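LP04448p (Drosophila melanogaster, PDB 2QK2) probably binds tubulin through this TOG domain, as a member of the XMAP215/Dis1 family of microtubule plus-end-tracking proteins. Local coordinates at residues K79-L84 and K90-Y95; P101-K106 and R119-A124. One frame throughout, in Å; residues are numbered along the deposited sequence.

Contact 1: residues K79-L84 and K90-Y95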
loop_
_atom_site.group_PDB
_atom_site.type_symbol
_atom_site.label_atom_id
_atom_site.label_comp_id
_atom_site.label_asym_id
_atom_site.label_seq_id
_atom_site.Cartn_x
_atom_site.Cartn_y
_atom_site.Cartn_z
ATOM N N LYS A 79 -2.664 6.993 -8.378
ATOM C CA LYS A 79 -1.349 7.149 -8.991
ATOM C C LYS A 79 -0.651 8.390 -8.429
ATOM O O LYS A 79 0.511 8.334 -8.025
ATOM C CB LYS A 79 -1.493 7.271 -10.512
ATOM C CG LYS A 79 -0.171 7.397 -11.254
ATOM C CD LYS A 79 0.651 6.135 -11.089
ATOM C CE LYS A 79 1.945 6.196 -11.883
ATOM N NZ LYS A 79 2.718 4.925 -11.736
ATOM N N CYS A 80 -1.363 9.511 -8.399
ATOM C CA CYS A 80 -0.793 10.746 -7.864
ATOM C C CYS A 80 -0.340 10.576 -6.413
ATOM O O CYS A 80 0.705 11.092 -6.023
ATOM C CB CYS A 80 -1.816 11.886 -7.940
ATOM S SG CYS A 80 -2.056 12.573 -9.595
ATOM N N LEU A 81 -1.127 9.856 -5.616
ATOM C CA LEU A 81 -0.791 9.639 -4.216
ATOM C C LEU A 81 0.496 8.817 -4.113
ATOM O O LEU A 81 1.352 9.080 -3.263
ATOM C CB LEU A 81 -1.938 8.922 -3.497
ATOM C CG LEU A 81 -1.803 8.762 -1.977
ATOM C CD1 LEU A 81 -1.638 10.127 -1.312
ATOM C CD2 LEU A 81 -3.034 8.060 -1.436
ATOM N N ALA A 82 0.628 7.832 -4.994
ATOM C CA ALA A 82 1.814 6.981 -5.024
ATOM C C ALA A 82 3.052 7.814 -5.360
ATOM O O ALA A 82 4.078 7.705 -4.694
ATOM C CB ALA A 82 1.638 5.867 -6.061
ATOM N N LEU A 83 2.951 8.652 -6.388
ATOM C CA LEU A 83 4.082 9.483 -6.791
ATOM C C LEU A 83 4.426 10.494 -5.707
ATOM O O LEU A 83 5.599 10.805 -5.485
ATOM C CB LEU A 83 3.782 10.205 -8.108
ATOM C CG LEU A 83 3.574 9.295 -9.328
ATOM C CD1 LEU A 83 3.086 10.114 -10.513
ATOM C CD2 LEU A 83 4.870 8.585 -9.665
ATOM N N LEU A 84 3.406 11.001 -5.024
ATOM C CA LEU A 84 3.629 11.963 -3.956
ATOM C C LEU A 84 4.384 11.273 -2.812
ATOM O O LEU A 84 5.360 11.811 -2.279
ATOM C CB LEU A 84 2.290 12.512 -3.450
ATOM C CG LEU A 84 2.327 13.510 -2.284
ATOM C CD1 LEU A 84 3.079 14.775 -2.697
ATOM C CD2 LEU A 84 0.898 13.850 -1.864
ATOM N N LYS A 90 10.547 9.342 3.271
ATOM C CA LYS A 90 10.236 9.394 4.700
ATOM C C LYS A 90 9.503 10.663 5.113
ATOM O O LYS A 90 8.862 10.693 6.162
ATOM C CB LYS A 90 11.514 9.260 5.533
ATOM C CG LYS A 90 12.281 7.964 5.298
ATOM C CD LYS A 90 11.544 6.750 5.833
ATOM C CE LYS A 90 12.320 5.475 5.531
ATOM N NZ LYS A 90 13.715 5.535 6.062
ATOM N N ARG A 91 9.605 11.714 4.302
ATOM C CA ARG A 91 8.919 12.969 4.606
ATOM C C ARG A 91 7.400 12.782 4.538
ATOM O O ARG A 91 6.643 13.681 4.902
ATOM C CB ARG A 91 9.326 14.076 3.621
ATOM C CG ARG A 91 10.601 14.852 3.960
ATOM C CD ARG A 91 11.860 14.221 3.381
ATOM N NE ARG A 91 11.827 14.097 1.921
ATOM C CZ ARG A 91 11.688 15.111 1.067
ATOM N NH1 ARG A 91 11.561 16.357 1.510
ATOM N NH2 ARG A 91 11.674 14.876 -0.240
ATOM N N PHE A 92 6.955 11.615 4.076
ATOM C CA PHE A 92 5.519 11.343 3.964
ATOM C C PHE A 92 4.957 10.680 5.221
ATOM O O PHE A 92 3.738 10.597 5.395
ATOM C CB PHE A 92 5.240 10.436 2.746
ATOM C CG PHE A 92 3.778 10.367 2.359
ATOM C CD1 PHE A 92 3.220 11.330 1.514
ATOM C CD2 PHE A 92 2.951 9.368 2.875
ATOM C CE1 PHE A 92 1.855 11.300 1.190
ATOM C CE2 PHE A 92 1.588 9.329 2.560
ATOM C CZ PHE A 92 1.039 10.297 1.716
ATOM N N SER A 93 5.848 10.233 6.106
ATOM C CA SER A 93 5.449 9.524 7.323
ATOM C C SER A 93 4.260 10.081 8.096
ATOM O O SER A 93 3.411 9.318 8.556
ATOM C CB SER A 93 6.646 9.374 8.275
ATOM O OG SER A 93 7.058 10.623 8.803
ATOM N N ASN A 94 4.187 11.399 8.247
ATOM C CA ASN A 94 3.081 11.989 8.997
ATOM C C ASN A 94 1.695 11.844 8.374
ATOM O O ASN A 94 0.696 11.999 9.070
ATOM C CB ASN A 94 3.352 13.471 9.280
ATOM C CG ASN A 94 4.274 13.674 10.470
ATOM O OD1 ASN A 94 4.094 13.051 11.520
ATOM N ND2 ASN A 94 5.262 14.549 10.315
ATOM N N TYR A 95 1.632 11.545 7.080
ATOM C CA TYR A 95 0.344 11.385 6.397
ATOM C C TYR A 95 -0.045 9.913 6.234
ATOM O O TYR A 95 -1.209 9.592 5.982
ATOM C CB TYR A 95 0.394 12.037 5.010
ATOM C CG TYR A 95 0.969 13.437 5.005
ATOM C CD1 TYR A 95 2.231 13.686 4.470
ATOM C CD2 TYR A 95 0.263 14.509 5.559
ATOM C CE1 TYR A 95 2.782 14.971 4.486
ATOM C CE2 TYR A 95 0.805 15.802 5.581
ATOM C CZ TYR A 95 2.063 16.024 5.043
ATOM O OH TYR A 95 2.608 17.290 5.048
#

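Contact 2: residues P101-K106 and R119-A124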
loop_
_atom_site.group_PDB
_atom_site.type_symbol
_atom_site.label_atom_id
_atom_site.label_comp_id
_atom_site.label_asym_id
_atom_site.label_seq_id
_atom_site.Cartn_x
_atom_site.Cartn_y
_atom_site.Cartn_z
ATOM N N PRO A 101 -5.758 2.923 6.033
ATOM C CA PRO A 101 -7.111 2.372 6.173
ATOM C C PRO A 101 -8.013 2.657 4.965
ATOM O O PRO A 101 -8.748 1.780 4.511
ATOM C CB PRO A 101 -7.629 3.052 7.442
ATOM C CG PRO A 101 -6.383 3.259 8.242
ATOM C CD PRO A 101 -5.401 3.741 7.205
ATOM N N SER A 102 -7.955 3.886 4.455
ATOM C CA SER A 102 -8.773 4.289 3.309
ATOM C C SER A 102 -8.414 3.506 2.057
ATOM O O SER A 102 -9.292 3.055 1.320
ATOM C CB SER A 102 -8.599 5.787 3.024
ATOM O OG SER A 102 -8.900 6.559 4.170
ATOM N N LEU A 103 -7.119 3.359 1.808
ATOM C CA LEU A 103 -6.662 2.620 0.640
ATOM C C LEU A 103 -7.084 1.149 0.707
ATOM O O LEU A 103 -7.602 0.604 -0.273
ATOM C CB LEU A 103 -5.142 2.733 0.508
ATOM C CG LEU A 103 -4.648 4.120 0.068
ATOM C CD1 LEU A 103 -3.138 4.215 0.233
ATOM C CD2 LEU A 103 -5.047 4.367 -1.391
ATOM N N LEU A 104 -6.871 0.511 1.856
ATOM C CA LEU A 104 -7.233 -0.898 2.021
ATOM C C LEU A 104 -8.720 -1.142 1.764
ATOM O O LEU A 104 -9.088 -2.079 1.053
ATOM C CB LEU A 104 -6.864 -1.389 3.427
ATOM C CG LEU A 104 -5.363 -1.497 3.719
ATOM C CD1 LEU A 104 -5.140 -1.832 5.190
ATOM C CD2 LEU A 104 -4.741 -2.552 2.820
ATOM N N GLU A 105 -9.573 -0.303 2.342
ATOM C CA GLU A 105 -11.012 -0.445 2.153
ATOM C C GLU A 105 -11.437 -0.254 0.702
ATOM O O GLU A 105 -12.435 -0.825 0.257
ATOM C CB GLU A 105 -11.758 0.547 3.041
ATOM C CG GLU A 105 -11.976 0.038 4.454
ATOM C CD GLU A 105 -12.499 1.111 5.389
ATOM O OE1 GLU A 105 -13.330 1.935 4.939
ATOM O OE2 GLU A 105 -12.087 1.119 6.574
ATOM N N LYS A 106 -10.675 0.541 -0.040
ATOM C CA LYS A 106 -11.005 0.789 -1.430
ATOM C C LYS A 106 -10.722 -0.430 -2.305
ATOM O O LYS A 106 -11.094 -0.461 -3.481
ATOM C CB LYS A 106 -10.250 2.021 -1.942
ATOM C CG LYS A 106 -10.713 2.496 -3.311
ATOM C CD LYS A 106 -12.227 2.750 -3.346
ATOM C CE LYS A 106 -12.693 3.014 -4.772
ATOM N NZ LYS A 106 -14.168 3.182 -4.875
ATOM N N ARG A 119 -2.460 -0.396 -5.274
ATOM C CA ARG A 119 -1.290 -1.136 -4.807
ATOM C C ARG A 119 -0.067 -0.222 -4.818
ATOM O O ARG A 119 0.685 -0.168 -3.850
ATOM C CB ARG A 119 -1.016 -2.348 -5.699
ATOM C CG ARG A 119 -2.013 -3.485 -5.553
ATOM C CD ARG A 119 -1.629 -4.656 -6.457
ATOM N NE ARG A 119 -2.582 -5.756 -6.357
ATOM C CZ ARG A 119 -2.570 -6.826 -7.148
ATOM N NH1 ARG A 119 -1.647 -6.937 -8.096
ATOM N NH2 ARG A 119 -3.490 -7.772 -7.007
ATOM N N GLU A 120 0.130 0.492 -5.921
ATOM C CA GLU A 120 1.267 1.399 -6.026
ATOM C C GLU A 120 1.242 2.421 -4.901
ATOM O O GLU A 120 2.266 2.698 -4.276
ATOM C CB GLU A 120 1.253 2.136 -7.362
ATOM C CG GLU A 120 1.669 1.296 -8.535
ATOM C CD GLU A 120 1.670 2.091 -9.826
ATOM O OE1 GLU A 120 2.274 3.188 -9.845
ATOM O OE2 GLU A 120 1.074 1.621 -10.818
ATOM N N ALA A 121 0.061 2.971 -4.642
ATOM C CA ALA A 121 -0.087 3.974 -3.601
ATOM C C ALA A 121 0.210 3.427 -2.215
ATOM O O ALA A 121 1.034 3.988 -1.492
ATOM C CB ALA A 121 -1.497 4.574 -3.636
ATOM N N ILE A 122 -0.447 2.336 -1.831
ATOM C CA ILE A 122 -0.203 1.806 -0.499
ATOM C C ILE A 122 1.231 1.299 -0.333
ATOM O O ILE A 122 1.797 1.387 0.759
ATOM C CB ILE A 122 -1.241 0.710 -0.112
ATOM C CG1 ILE A 122 -1.220 0.509 1.406
ATOM C CG2 ILE A 122 -0.942 -0.605 -0.822
ATOM C CD1 ILE A 122 -2.392 -0.277 1.928
ATOM N N ASP A 123 1.833 0.801 -1.413
ATOM C CA ASP A 123 3.209 0.317 -1.343
ATOM C C ASP A 123 4.188 1.483 -1.119
ATOM O O ASP A 123 5.098 1.397 -0.287
ATOM C CB ASP A 123 3.588 -0.438 -2.628
ATOM C CG ASP A 123 2.938 -1.831 -2.718
ATOM O OD1 ASP A 123 2.218 -2.238 -1.780
ATOM O OD2 ASP A 123 3.155 -2.521 -3.735
ATOM N N ALA A 124 3.999 2.572 -1.860
ATOM C CA ALA A 124 4.865 3.736 -1.722
ATOM C C ALA A 124 4.707 4.323 -0.322
ATOM O O ALA A 124 5.672 4.751 0.295
ATOM C CB ALA A 124 4.514 4.782 -2.784
#

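Contact 1: residues K79-L84 and K90-Y95
The phenyl ring of Phe-92 meets two leucines of 79-84 along its outer rim and has the stem of Tyr-95 on one face. Leu-84 lies at the edge, close to the ring plane, with CD2 4.1 Å from Phe-92 CE1 and the branch carbon CG just as near to that atom. Leu-81 approaches obliquely, bringing CD1 to 4.0 Å from Phe-92 CZ. Both leucine side chains cross the phenylalanine at about a right angle; CE1 takes Leu-84, and the adjacent CZ takes Leu-81. On the ring face, offset toward the rim, Tyr-95 CB sits 3.7 Å above the plane. The side chain of Phe-92 sets out toward 79-84, its CG turned away from the backbone N (chi1 -166°). The CA atoms of Leu-84 and Phe-92 are 8.2 Å apart, and the two side chains fill the interval. In the HEAT-repeat TOG fold this is the bend where the chain passes from helix 71-88 through a 3-10 turn to helix 93-105, with the buried Phe-92 turned into the core. The segments bury 119 Å² between them, and the contacts across them are between apolar side chains. Val-58 of helix 55-67 and Ile-125 of helix 112-126 also touch Phe-92. Arg-91, next to it, is hydrogen-bonded to Leu-49 O and Asn-51 OD1.

Contact 2: residues P101-K106 and R119-A124
Leu-103, which packs on Ala-121 and Ile-122, also takes part through its carbonyl O in a shared backbone bond: the N-H of Lys-106 is divided between Ser-102 O, 3.2 Å from Lys-106 N, and, weakly, Leu-103 O at 3.1 Å. Across the contact the side chains are purely apolar. The two methyls of Leu-103 divide the work: CD2 comes to 4.2 Å from Ala-121 CB, while CD1 rests on the backbone of Ile-122, 3.9 Å from its CA. The second meeting is tighter. Leu-104 begins by pointing to the flank, but with CG opposite the carbonyl carbon (chi1 -69°) its end swings inward, and CD2 stands 3.4 Å from Ile-122 CD1, closer than ordinary van der Waals spacing. Ile-122 reaches that methyl with an extended CG1-CD1 arm, crossing Leu-104 at about a right angle. All four touching residues are buried, and the contact centre lies about 4 Å from the centre of the chain. Phe-156 of helix 147-161 covers Ile-122, and Leu-103 packs on Ile-65 of helix 55-67 as well. Near the contact the axes approach to 10.1 Å at 151° between their directions. Helices 93-105 and 112-126 thus run roughly antiparallel, joined by a short connection: antiparallel packing of successive helices, as in HEAT-repeat solenoids such as the TOG domain.

How the contacts relate
The two contacts lie in series along the chain, contact 1 closing before contact 2 opens, with centres about 11 Å apart. Both involve helix 93-105: contact 1 at the 3-10 turn that leads into it, against helix 71-88, and contact 2 near its end, against helix 112-126. Helices 71-88 and 112-126 also meet directly. Lys-79 NZ forms a salt bridge of 2.6 Å to Glu-120 OE1, and Ala-82 CB packs 3.6 Å from Ala-121 CA. Ile-65 and Ile-125 each touch side chains from both contacts and thus join them in one buried region of the domain, consistent with the continuous core of a HEAT-repeat fold.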